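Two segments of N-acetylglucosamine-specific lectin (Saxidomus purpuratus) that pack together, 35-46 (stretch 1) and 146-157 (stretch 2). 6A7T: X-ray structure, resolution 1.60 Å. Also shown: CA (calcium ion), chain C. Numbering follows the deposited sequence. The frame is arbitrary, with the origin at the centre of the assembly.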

# COMPACT_ATOMS: atom_id res chain seq x y z
N GLY A 35 -2.22 -0.85 1.12
CA GLY A 35 -0.90 -1.44 0.87
C GLY A 35 -0.37 -1.20 -0.55
O GLY A 35 0.38 -2.02 -1.06
N GLY A 36 -0.81 -0.12 -1.18
CA GLY A 36 -0.36 0.30 -2.48
C GLY A 36 -1.20 -0.25 -3.61
O GLY A 36 -0.91 -0.03 -4.79
N SER A 37 -2.27 -0.97 -3.28
CA SER A 37 -3.17 -1.54 -4.30
C SER A 37 -4.59 -1.10 -4.06
O SER A 37 -4.96 -0.78 -2.95
CB SER A 37 -3.14 -3.04 -4.26
OG SER A 37 -1.90 -3.54 -4.68
N CYS A 38 -5.39 -1.13 -5.14
CA CYS A 38 -6.85 -0.98 -5.09
C CYS A 38 -7.50 -2.37 -5.28
O CYS A 38 -7.06 -3.16 -6.08
CB CYS A 38 -7.34 -0.01 -6.13
SG CYS A 38 -6.72 1.68 -5.88
N TYR A 39 -8.55 -2.61 -4.51
CA TYR A 39 -9.27 -3.88 -4.50
C TYR A 39 -10.75 -3.67 -4.79
O TYR A 39 -11.41 -2.77 -4.24
CB TYR A 39 -9.16 -4.52 -3.13
CG TYR A 39 -7.75 -4.81 -2.69
CD1 TYR A 39 -6.93 -3.81 -2.18
CD2 TYR A 39 -7.22 -6.09 -2.78
CE1 TYR A 39 -5.61 -4.07 -1.81
CE2 TYR A 39 -5.95 -6.38 -2.31
CZ TYR A 39 -5.12 -5.36 -1.88
OH TYR A 39 -3.86 -5.70 -1.46
N LEU A 40 -11.30 -4.66 -5.54
CA LEU A 40 -12.74 -4.74 -5.79
C LEU A 40 -13.24 -6.07 -5.25
O LEU A 40 -12.78 -7.12 -5.71
CB LEU A 40 -12.97 -4.67 -7.30
CG LEU A 40 -14.45 -4.76 -7.73
CD1 LEU A 40 -15.25 -3.60 -7.22
CD2 LEU A 40 -14.58 -4.85 -9.23
N PHE A 41 -14.16 -6.01 -4.28
CA PHE A 41 -14.85 -7.16 -3.75
C PHE A 41 -16.15 -7.30 -4.55
O PHE A 41 -17.15 -6.65 -4.22
CB PHE A 41 -15.02 -6.99 -2.24
CG PHE A 41 -13.72 -6.92 -1.50
CD1 PHE A 41 -13.01 -5.73 -1.41
CD2 PHE A 41 -13.20 -8.04 -0.83
CE1 PHE A 41 -11.81 -5.65 -0.70
CE2 PHE A 41 -12.00 -7.96 -0.15
CZ PHE A 41 -11.31 -6.77 -0.07
N ASP A 42 -16.03 -7.99 -5.68
CA ASP A 42 -17.13 -7.99 -6.64
C ASP A 42 -18.13 -9.10 -6.29
O ASP A 42 -17.75 -10.25 -6.12
CB ASP A 42 -16.62 -8.13 -8.07
CG ASP A 42 -17.71 -7.72 -9.06
OD1 ASP A 42 -17.93 -6.49 -9.27
OD2 ASP A 42 -18.39 -8.60 -9.56
N GLU A 43 -19.41 -8.73 -6.24
CA GLU A 43 -20.43 -9.62 -5.73
C GLU A 43 -21.18 -10.34 -6.84
O GLU A 43 -22.11 -11.14 -6.55
CB GLU A 43 -21.35 -8.82 -4.83
CG GLU A 43 -20.61 -8.32 -3.61
CD GLU A 43 -21.50 -7.74 -2.54
OE1 GLU A 43 -22.65 -7.36 -2.90
OE2 GLU A 43 -21.06 -7.71 -1.38
N THR A 44 -20.82 -10.10 -8.09
CA THR A 44 -21.39 -10.86 -9.20
C THR A 44 -20.80 -12.27 -9.17
O THR A 44 -19.62 -12.45 -9.03
CB THR A 44 -21.14 -10.24 -10.57
OG1 THR A 44 -21.84 -9.00 -10.64
CG2 THR A 44 -21.61 -11.11 -11.72
N GLU A 45 -21.66 -13.28 -9.27
CA GLU A 45 -21.21 -14.67 -9.11
C GLU A 45 -20.82 -15.26 -10.46
O GLU A 45 -21.62 -15.18 -11.44
CB GLU A 45 -22.33 -15.50 -8.49
CG GLU A 45 -22.65 -15.10 -7.07
CD GLU A 45 -23.75 -15.93 -6.46
OE1 GLU A 45 -24.87 -15.91 -7.02
OE2 GLU A 45 -23.49 -16.58 -5.44
N ARG A 46 -19.55 -15.67 -10.55
CA ARG A 46 -18.93 -16.18 -11.78
C ARG A 46 -18.04 -17.37 -11.41
O ARG A 46 -17.55 -17.46 -10.29
CB ARG A 46 -18.03 -15.13 -12.44
CG ARG A 46 -18.61 -13.73 -12.62
CD ARG A 46 -17.53 -12.78 -13.12
NE ARG A 46 -17.99 -11.42 -13.28
CZ ARG A 46 -18.03 -10.53 -12.29
NH1 ARG A 46 -17.62 -10.87 -11.10
NH2 ARG A 46 -18.48 -9.31 -12.51
N THR A 146 -18.44 -23.34 -10.98
CA THR A 146 -18.88 -23.01 -9.63
C THR A 146 -18.82 -21.50 -9.47
O THR A 146 -17.73 -20.92 -9.49
CB THR A 146 -18.08 -23.74 -8.58
OG1 THR A 146 -18.12 -25.15 -8.87
CG2 THR A 146 -18.55 -23.43 -7.17
N LYS A 147 -19.99 -20.88 -9.30
CA LYS A 147 -20.13 -19.44 -9.51
C LYS A 147 -20.13 -18.76 -8.15
O LYS A 147 -21.03 -19.03 -7.39
CB LYS A 147 -21.42 -19.08 -10.26
CG LYS A 147 -21.44 -19.47 -11.73
CD LYS A 147 -22.70 -18.97 -12.44
CE LYS A 147 -22.83 -19.50 -13.84
NZ LYS A 147 -24.15 -19.14 -14.41
N GLY A 148 -19.17 -17.86 -7.90
CA GLY A 148 -19.12 -17.12 -6.68
C GLY A 148 -18.58 -15.71 -6.92
O GLY A 148 -18.13 -15.40 -8.04
N PRO A 149 -18.58 -14.88 -5.87
CA PRO A 149 -18.03 -13.52 -5.95
C PRO A 149 -16.50 -13.69 -6.03
O PRO A 149 -15.98 -14.78 -5.82
CB PRO A 149 -18.55 -12.85 -4.66
CG PRO A 149 -18.55 -13.98 -3.69
CD PRO A 149 -18.99 -15.20 -4.49
N SER A 150 -15.81 -12.59 -6.22
CA SER A 150 -14.34 -12.65 -6.42
C SER A 150 -13.73 -11.33 -5.96
O SER A 150 -14.47 -10.37 -5.70
CB SER A 150 -14.00 -12.95 -7.85
OG SER A 150 -14.44 -11.95 -8.77
N ILE A 151 -12.42 -11.35 -5.83
CA ILE A 151 -11.65 -10.16 -5.36
C ILE A 151 -10.59 -9.82 -6.41
O ILE A 151 -9.74 -10.65 -6.71
CB ILE A 151 -11.02 -10.39 -3.98
CG1 ILE A 151 -12.07 -10.83 -2.96
CG2 ILE A 151 -10.31 -9.13 -3.51
CD1 ILE A 151 -11.54 -11.48 -1.71
N CYS A 152 -10.68 -8.61 -6.96
CA CYS A 152 -9.70 -8.13 -7.95
C CYS A 152 -8.72 -7.18 -7.25
O CYS A 152 -9.10 -6.51 -6.29
CB CYS A 152 -10.29 -7.35 -9.11
SG CYS A 152 -11.60 -8.21 -10.00
N GLU A 153 -7.45 -7.22 -7.67
CA GLU A 153 -6.39 -6.35 -7.14
C GLU A 153 -5.75 -5.62 -8.33
O GLU A 153 -5.42 -6.25 -9.30
CB GLU A 153 -5.40 -7.18 -6.34
CG GLU A 153 -4.26 -6.38 -5.72
CD GLU A 153 -3.19 -7.18 -5.00
OE1 GLU A 153 -3.11 -8.45 -5.15
OE2 GLU A 153 -2.39 -6.54 -4.31
N THR A 154 -5.51 -4.31 -8.20
CA THR A 154 -4.71 -3.58 -9.20
C THR A 154 -3.64 -2.78 -8.47
O THR A 154 -3.86 -2.29 -7.34
CB THR A 154 -5.57 -2.65 -10.07
OG1 THR A 154 -4.74 -2.07 -11.07
CG2 THR A 154 -6.29 -1.60 -9.26
N ASP A 155 -2.49 -2.61 -9.13
CA ASP A 155 -1.45 -1.72 -8.56
C ASP A 155 -1.31 -0.46 -9.43
O ASP A 155 -0.38 0.36 -9.24
CB ASP A 155 -0.11 -2.43 -8.45
CG ASP A 155 0.55 -2.68 -9.79
OD1 ASP A 155 -0.08 -2.38 -10.86
OD2 ASP A 155 1.70 -3.17 -9.78
N CYS A 156 -2.24 -0.28 -10.36
CA CYS A 156 -2.35 0.95 -11.17
C CYS A 156 -1.08 1.16 -12.02
O CYS A 156 -0.80 2.28 -12.41
CB CYS A 156 -2.59 2.17 -10.29
SG CYS A 156 -4.11 2.12 -9.30
N SER A 157 -0.33 0.11 -12.35
CA SER A 157 0.91 0.31 -13.13
C SER A 157 0.55 0.57 -14.60
O SER A 157 -0.39 -0.02 -15.10
CB SER A 157 1.84 -0.86 -12.96
OG SER A 157 1.18 -2.05 -13.30
CA CA C . -1.31 -8.67 -3.36
O HOH W 1 -16.76 -13.34 -9.61
O HOH W 2 0.22 -6.91 -2.54
O HOH W 3 0.02 -8.27 -5.42

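The two stretches, at least 100 residues apart in sequence wherever they touch, pair as neighbouring antiparallel strands whose axes approach to 4.6 Å, and together they bury 895 Å² of surface. Eight backbone hydrogen bonds link them, drawn from alternate residues through the regular stretch. C38 and T154 exchange a reciprocal pair of hydrogen bonds (C38 N to T154 O and T154 N to C38 O, both 2.9 Å). L40 and C152 repeat the pattern (L40 N to C152 O 3.0 Å, C152 N to L40 O 2.9 Å), as do D42 and S150 (D42 N to S150 O 2.8 Å, S150 N to D42 O 3.0 Å). Between these rungs lie the non-hydrogen-bonded pairs Y39–E153 and F41–I151, where CA-H groups make additional close contacts to carbonyl oxygens already accepting from amides: Y39 CA lies 3.2 Å from C152 O, and I151 CA 3.3 Å from L40 O.

The ladder then breaks. The register shifts by two residues between D42 and R46, a beta bulge, where the first chain turns a corner at T44. Pairing resumes between R46 and G148, with R46 N to G148 O and G148 N to R46 O both at 2.9 Å.

The corner is held within its own stretch by the carboxylate of D42. D42 OD2 accepts from T44 N at 3.2 Å and from both terminal nitrogens of R46, NH1 at 2.8 Å and NH2 at 3.0 Å, both arginine bonds being part of a salt bridge, NH1–OD2 the shorter. The guanidinium thus pairs with a charge in its own stretch, and its NH1 is linked to the other stretch through water 1. This water accepts from R46 NH1 (3.0 Å), donates to G148 O (2.9 Å) and hydrogen-bonds S150 OG (2.8 Å), so G148 O serves both the sheet and the solvent bridge.

Side chains alternate between the two faces. On the face carrying Y39, F41, I151 and E153, I151 CG2 sits over the F41 ring, 4.2 Å from its centroid and 20° off the normal, a CH-pi contact, while the same methyl meets the edge of the Y39 ring, 4.4 Å from Y39 CD2. On the other face, L40 CB and C152 CB approach to 4.2 Å, and C38 CB packs 3.7 Å from T154 CG2.

E153 is the polar focus of the contact. Both its carboxylate oxygens bind the calcium ion, E153 OE1 at 2.5 Å and E153 OE2 at 2.6 Å, and E153 OE2 also accepts a hydrogen bond from S37 OG at 3.1 Å. S37 OG thus bonds to an oxygen that also coordinates the metal.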